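Local structure of SnoaL-like domain-containing protein (Burkholderia xenovorans LB400, 3EN8) at residues D28-Q40 / M96-F110. The protein is of unknown function but has the NTF2-like fold of SnoaL-like proteins and binds calcium. Numbering follows the deposited sequence.
Sequences DIYDDDAICDYPQ and MEFRNGKVVHETQYF. With CA (calcium ion), chain B.
Tyr30 OH donates to Glu106 OE1 at a short 2.5 Å, reaching that oxygen on its syn side, somewhat out of the carboxylate plane. Glu106 runs fully extended, with CG anti to the backbone N (chi1 178°), which brings its carboxylate to the edge of the Tyr30 ring; Arg55 pairs with OE1, and a water joins OE2 to the phenol. On the opposite face of the sheet, His105 NE2 donates to Asp37 OD2 at 2.7 Å. The carboxylate stands at 79° to the imidazole and is met from above its plane, while Arg44 holds the other oxygen, OD1. Ile35 closes one face of the same imidazole, CD1 lying 3.4 Å from the centroid of the His105 ring in a CH-pi contact.

Strand 34-38 pairs in parallel with 105-110, for instance through Glu106 N to Ile35 O at 2.8 Å; beyond the corner at 32-33, Tyr30 pairs with Val103. At the far end the Gln40 side-chain amide grips both the N-H and the C=O of Phe110, and NE2 also reaches Asp112 O of the second subunit. Nearby, Phe110 turns its edge to the Tyr38 face, planes at 72°, and Pro39 presses tightly on Thr107 CG2. At the other end Ile29 CD1 meets the rim of Phe98, and Lys102 NZ bonds Asp28 O at 2.9 Å.

The type I turn 31-34, joining strand 30-31 to strand 34-38, presents Asp32 and Asp33 to the calcium ion. Arg55 also bonds Tyr30 OH, so acid, phenol and guanidinium hold one another in place beside helix 48-57: a buried, charge-paired polar cluster, consistent with the interior of the NTF2-like cone.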
loop_
_atom_site.group_PDB
_atom_site.type_symbol
_atom_site.label_atom_id
_atom_site.label_comp_id
_atom_site.label_asym_id
_atom_site.label_seq_id
_atom_site.Cartn_x
_atom_site.Cartn_y
_atom_site.Cartn_z
ATOM N N ASP A 28 4.480 15.730 -13.806
ATOM C CA ASP A 28 5.867 16.046 -14.150
ATOM C C ASP A 28 6.797 14.923 -13.749
ATOM O O ASP A 28 7.842 14.684 -14.352
ATOM C CB ASP A 28 6.325 17.310 -13.432
ATOM C CG ASP A 28 7.759 17.650 -13.743
ATOM O OD1 ASP A 28 8.015 17.939 -14.926
ATOM O OD2 ASP A 28 8.617 17.612 -12.828
ATOM N N ILE A 29 6.383 14.236 -12.702
ATOM C CA ILE A 29 7.232 13.224 -12.026
ATOM C C ILE A 29 7.365 11.920 -12.816
ATOM O O ILE A 29 8.219 11.091 -12.526
ATOM C CB ILE A 29 6.744 12.920 -10.568
ATOM C CG1 ILE A 29 7.914 12.409 -9.717
ATOM C CG2 ILE A 29 5.549 11.896 -10.575
ATOM C CD1 ILE A 29 7.576 12.260 -8.180
ATOM N N TYR A 30 6.522 11.737 -13.830
ATOM C CA TYR A 30 6.462 10.431 -14.543
ATOM C C TYR A 30 7.358 10.358 -15.747
ATOM O O TYR A 30 7.507 11.303 -16.504
ATOM C CB TYR A 30 5.037 10.048 -15.017
ATOM C CG TYR A 30 4.061 9.958 -13.892
ATOM C CD1 TYR A 30 3.931 8.785 -13.152
ATOM C CD2 TYR A 30 3.252 11.065 -13.551
ATOM C CE1 TYR A 30 3.054 8.704 -12.075
ATOM C CE2 TYR A 30 2.351 10.987 -12.499
ATOM C CZ TYR A 30 2.243 9.812 -11.767
ATOM O OH TYR A 30 1.391 9.712 -10.694
ATOM N N ASP A 31 7.938 9.191 -15.938
ATOM C CA ASP A 31 8.451 8.869 -17.268
ATOM C C ASP A 31 7.314 8.945 -18.274
ATOM O O ASP A 31 6.175 8.678 -17.949
ATOM C CB ASP A 31 9.019 7.460 -17.298
ATOM C CG ASP A 31 9.696 7.141 -18.602
ATOM O OD1 ASP A 31 10.860 7.540 -18.764
ATOM O OD2 ASP A 31 9.084 6.472 -19.457
ATOM N N ASP A 32 7.661 9.224 -19.522
ATOM C CA ASP A 32 6.649 9.298 -20.583
ATOM C C ASP A 32 5.840 8.019 -20.721
ATOM O O ASP A 32 4.634 8.048 -20.993
ATOM C CB ASP A 32 7.265 9.703 -21.923
ATOM C CG ASP A 32 8.106 8.598 -22.555
ATOM O OD1 ASP A 32 8.773 7.851 -21.797
ATOM O OD2 ASP A 32 8.107 8.476 -23.826
ATOM N N ASP A 33 6.515 6.899 -20.513
ATOM C CA ASP A 33 5.908 5.586 -20.676
ATOM C C ASP A 33 5.494 4.952 -19.342
ATOM O O ASP A 33 5.293 3.745 -19.244
ATOM C CB ASP A 33 6.845 4.648 -21.426
ATOM C CG ASP A 33 7.253 5.202 -22.753
ATOM O OD1 ASP A 33 6.378 5.472 -23.567
ATOM O OD2 ASP A 33 8.446 5.418 -22.932
ATOM N N ALA A 34 5.369 5.790 -18.326
ATOM C CA ALA A 34 4.933 5.347 -17.016
ATOM C C ALA A 34 3.634 4.557 -17.152
ATOM O O ALA A 34 2.752 4.895 -17.937
ATOM C CB ALA A 34 4.683 6.555 -16.048
ATOM N N ILE A 35 3.545 3.528 -16.330
ATOM C CA ILE A 35 2.306 2.747 -16.147
ATOM C C ILE A 35 1.738 2.960 -14.748
ATOM O O ILE A 35 2.469 3.136 -13.777
ATOM C CB ILE A 35 2.485 1.232 -16.474
ATOM C CG1 ILE A 35 3.540 0.576 -15.581
ATOM C CG2 ILE A 35 2.901 1.093 -17.952
ATOM C CD1 ILE A 35 3.644 -0.984 -15.653
ATOM N N CYS A 36 0.413 2.961 -14.694
ATOM C CA CYS A 36 -0.314 3.096 -13.445
ATOM C C CYS A 36 -1.382 2.025 -13.366
ATOM O O CYS A 36 -2.257 1.948 -14.213
ATOM C CB CYS A 36 -0.948 4.475 -13.304
ATOM S SG CYS A 36 -1.625 4.756 -11.640
ATOM N N ASP A 37 -1.263 1.215 -12.326
ATOM C CA ASP A 37 -2.142 0.049 -12.076
ATOM C C ASP A 37 -3.083 0.282 -10.904
ATOM O O ASP A 37 -2.698 0.817 -9.858
ATOM C CB ASP A 37 -1.296 -1.169 -11.718
ATOM C CG ASP A 37 -0.450 -1.680 -12.856
ATOM O OD1 ASP A 37 -0.673 -1.282 -14.023
ATOM O OD2 ASP A 37 0.464 -2.503 -12.572
ATOM N N TYR A 38 -4.321 -0.152 -11.098
ATOM C CA TYR A 38 -5.301 -0.273 -10.050
ATOM C C TYR A 38 -5.621 -1.755 -9.847
ATOM O O TYR A 38 -6.520 -2.296 -10.518
ATOM C CB TYR A 38 -6.611 0.461 -10.421
ATOM C CG TYR A 38 -6.468 1.906 -10.855
ATOM C CD1 TYR A 38 -5.535 2.760 -10.257
ATOM C CD2 TYR A 38 -7.293 2.436 -11.826
ATOM C CE1 TYR A 38 -5.425 4.076 -10.630
ATOM C CE2 TYR A 38 -7.191 3.762 -12.208
ATOM C CZ TYR A 38 -6.249 4.580 -11.611
ATOM O OH TYR A 38 -6.156 5.900 -11.980
ATOM N N PRO A 39 -4.911 -2.420 -8.910
ATOM C CA PRO A 39 -5.128 -3.874 -8.809
ATOM C C PRO A 39 -6.549 -4.225 -8.413
ATOM O O PRO A 39 -7.020 -5.307 -8.711
ATOM C CB PRO A 39 -4.081 -4.299 -7.761
ATOM C CG PRO A 39 -2.944 -3.353 -8.015
ATOM C CD PRO A 39 -3.652 -2.013 -8.262
ATOM N N GLN A 40 -7.250 -3.298 -7.783
ATOM C CA GLN A 40 -8.601 -3.598 -7.274
ATOM C C GLN A 40 -9.558 -3.868 -8.417
ATOM O O GLN A 40 -10.578 -4.578 -8.278
ATOM C CB GLN A 40 -9.160 -2.462 -6.418
ATOM C CG GLN A 40 -8.526 -2.339 -5.051
ATOM C CD GLN A 40 -8.786 -0.970 -4.444
ATOM O OE1 GLN A 40 -7.990 -0.019 -4.589
ATOM N NE2 GLN A 40 -9.905 -0.853 -3.781
HETATM N N MSE A 96 5.353 3.706 -5.756
HETATM C CA MSE A 96 6.030 4.202 -6.962
HETATM C C MSE A 96 7.418 3.636 -7.125
HETATM O O MSE A 96 8.217 3.614 -6.205
HETATM C CB MSE A 96 6.110 5.728 -7.004
HETATM C CG MSE A 96 4.754 6.416 -7.255
HETATM SE SE MSE A 96 4.946 8.305 -6.866
HETATM C CE MSE A 96 3.261 8.878 -7.592
ATOM N N GLU A 97 7.667 3.207 -8.346
ATOM C CA GLU A 97 9.017 2.762 -8.761
ATOM C C GLU A 97 9.615 3.766 -9.713
ATOM O O GLU A 97 9.031 4.128 -10.753
ATOM C CB GLU A 97 8.916 1.423 -9.431
ATOM C CG GLU A 97 8.271 0.376 -8.596
ATOM C CD GLU A 97 7.725 -0.740 -9.437
ATOM O OE1 GLU A 97 8.522 -1.426 -10.101
ATOM O OE2 GLU A 97 6.496 -0.911 -9.444
ATOM N N PHE A 98 10.811 4.192 -9.327
ATOM C CA PHE A 98 11.602 5.191 -10.003
ATOM C C PHE A 98 12.764 4.584 -10.789
ATOM O O PHE A 98 13.353 3.551 -10.440
ATOM C CB PHE A 98 12.202 6.223 -8.986
ATOM C CG PHE A 98 11.204 7.237 -8.452
ATOM C CD1 PHE A 98 10.254 6.879 -7.509
ATOM C CD2 PHE A 98 11.227 8.541 -8.899
ATOM C CE1 PHE A 98 9.359 7.791 -7.042
ATOM C CE2 PHE A 98 10.302 9.474 -8.435
ATOM C CZ PHE A 98 9.386 9.095 -7.486
ATOM N N ARG A 99 13.048 5.259 -11.878
ATOM C CA ARG A 99 14.288 5.049 -12.639
ATOM C C ARG A 99 14.748 6.366 -13.207
ATOM O O ARG A 99 14.001 7.102 -13.843
ATOM C CB ARG A 99 14.095 4.049 -13.771
ATOM C CG ARG A 99 13.454 2.730 -13.347
ATOM N N ASN A 100 16.001 6.658 -12.931
ATOM C CA ASN A 100 16.614 7.899 -13.350
ATOM C C ASN A 100 15.758 9.088 -12.978
ATOM O O ASN A 100 15.620 10.061 -13.720
ATOM C CB ASN A 100 16.869 7.862 -14.842
ATOM C CG ASN A 100 17.806 6.728 -15.237
ATOM O OD1 ASN A 100 17.542 5.999 -16.186
ATOM N ND2 ASN A 100 18.884 6.553 -14.477
ATOM N N GLY A 101 15.174 8.988 -11.802
ATOM C CA GLY A 101 14.538 10.116 -11.167
ATOM C C GLY A 101 13.118 10.333 -11.602
ATOM O O GLY A 101 12.478 11.324 -11.244
ATOM N N LYS A 102 12.597 9.371 -12.341
ATOM C CA LYS A 102 11.225 9.469 -12.821
ATOM C C LYS A 102 10.439 8.192 -12.510
ATOM O O LYS A 102 10.966 7.118 -12.435
ATOM C CB LYS A 102 11.209 9.785 -14.331
ATOM C CG LYS A 102 11.793 11.139 -14.718
ATOM C CD LYS A 102 10.925 12.283 -14.177
ATOM C CE LYS A 102 11.331 13.639 -14.751
ATOM N NZ LYS A 102 10.721 14.797 -14.048
ATOM N N VAL A 103 9.156 8.357 -12.302
ATOM C CA VAL A 103 8.266 7.219 -11.991
ATOM C C VAL A 103 8.035 6.396 -13.237
ATOM O O VAL A 103 7.585 6.916 -14.263
ATOM C CB VAL A 103 6.941 7.716 -11.390
ATOM C CG1 VAL A 103 5.965 6.548 -11.243
ATOM C CG2 VAL A 103 7.200 8.380 -10.024
ATOM N N VAL A 104 8.332 5.098 -13.177
ATOM C CA VAL A 104 8.060 4.261 -14.341
ATOM C C VAL A 104 6.855 3.358 -14.128
ATOM O O VAL A 104 6.263 2.844 -15.089
ATOM C CB VAL A 104 9.290 3.428 -14.757
ATOM C CG1 VAL A 104 10.467 4.360 -15.150
ATOM C CG2 VAL A 104 9.708 2.382 -13.657
ATOM N N HIS A 105 6.547 3.127 -12.860
ATOM C CA HIS A 105 5.407 2.275 -12.467
ATOM C C HIS A 105 4.816 2.741 -11.128
ATOM O O HIS A 105 5.495 2.853 -10.119
ATOM C CB HIS A 105 5.850 0.807 -12.411
ATOM C CG HIS A 105 4.727 -0.200 -12.294
ATOM N ND1 HIS A 105 4.957 -1.557 -12.395
ATOM C CD2 HIS A 105 3.394 -0.062 -12.089
ATOM C CE1 HIS A 105 3.809 -2.212 -12.275
ATOM N NE2 HIS A 105 2.845 -1.330 -12.069
ATOM N N GLU A 106 3.543 3.068 -11.166
ATOM C CA GLU A 106 2.793 3.425 -9.968
ATOM C C GLU A 106 1.716 2.388 -9.806
ATOM O O GLU A 106 1.143 1.964 -10.783
ATOM C CB GLU A 106 2.147 4.805 -10.135
ATOM C CG GLU A 106 1.301 5.230 -8.930
ATOM C CD GLU A 106 0.809 6.677 -9.010
ATOM O OE1 GLU A 106 0.849 7.314 -10.106
ATOM O OE2 GLU A 106 0.361 7.164 -7.941
ATOM N N THR A 107 1.473 1.980 -8.568
ATOM C CA THR A 107 0.324 1.131 -8.230
ATOM C C THR A 107 -0.443 1.820 -7.119
ATOM O O THR A 107 0.119 2.143 -6.054
ATOM C CB THR A 107 0.800 -0.219 -7.708
ATOM O OG1 THR A 107 1.805 -0.736 -8.571
ATOM C CG2 THR A 107 -0.381 -1.226 -7.594
ATOM N N GLN A 108 -1.724 2.010 -7.352
ATOM C CA GLN A 108 -2.582 2.652 -6.386
ATOM C C GLN A 108 -3.702 1.745 -5.857
ATOM O O GLN A 108 -4.309 0.967 -6.584
ATOM C CB GLN A 108 -3.194 3.922 -6.975
ATOM C CG GLN A 108 -2.268 5.131 -7.087
ATOM C CD GLN A 108 -2.960 6.317 -7.793
ATOM O OE1 GLN A 108 -3.324 6.229 -8.956
ATOM N NE2 GLN A 108 -3.095 7.442 -7.088
ATOM N N TYR A 109 -3.931 1.898 -4.562
ATOM C CA TYR A 109 -5.055 1.298 -3.853
ATOM C C TYR A 109 -5.878 2.379 -3.129
ATOM O O TYR A 109 -5.337 3.290 -2.514
ATOM C CB TYR A 109 -4.526 0.360 -2.793
ATOM C CG TYR A 109 -3.901 -0.899 -3.340
ATOM C CD1 TYR A 109 -2.589 -0.937 -3.702
ATOM C CD2 TYR A 109 -4.676 -2.050 -3.536
ATOM C CE1 TYR A 109 -2.006 -2.100 -4.208
ATOM C CE2 TYR A 109 -4.103 -3.222 -4.005
ATOM C CZ TYR A 109 -2.792 -3.239 -4.347
ATOM O OH TYR A 109 -2.267 -4.385 -4.836
ATOM N N PHE A 110 -7.166 2.177 -3.140
ATOM C CA PHE A 110 -8.138 3.120 -2.600
ATOM C C PHE A 110 -9.036 2.370 -1.659
ATOM O O PHE A 110 -9.807 1.520 -2.082
ATOM C CB PHE A 110 -8.966 3.742 -3.730
ATOM C CG PHE A 110 -8.135 4.342 -4.840
ATOM C CD1 PHE A 110 -7.702 5.655 -4.757
ATOM C CD2 PHE A 110 -7.793 3.589 -5.971
ATOM C CE1 PHE A 110 -6.949 6.219 -5.780
ATOM C CE2 PHE A 110 -7.015 4.162 -7.000
ATOM C CZ PHE A 110 -6.607 5.459 -6.889
HETATM CA CA CA B . 8.727 6.723 -24.937
HETATM O O HOH W 1 -0.143 9.876 -8.035
HETATM O O HOH W 2 12.623 6.903 -16.271
HETATM O O HOH W 3 6.753 6.177 -26.074
HETATM O O HOH W 4 -5.193 7.559 -10.282
HETATM O O HOH W 5 -6.498 -0.579 -7.022
#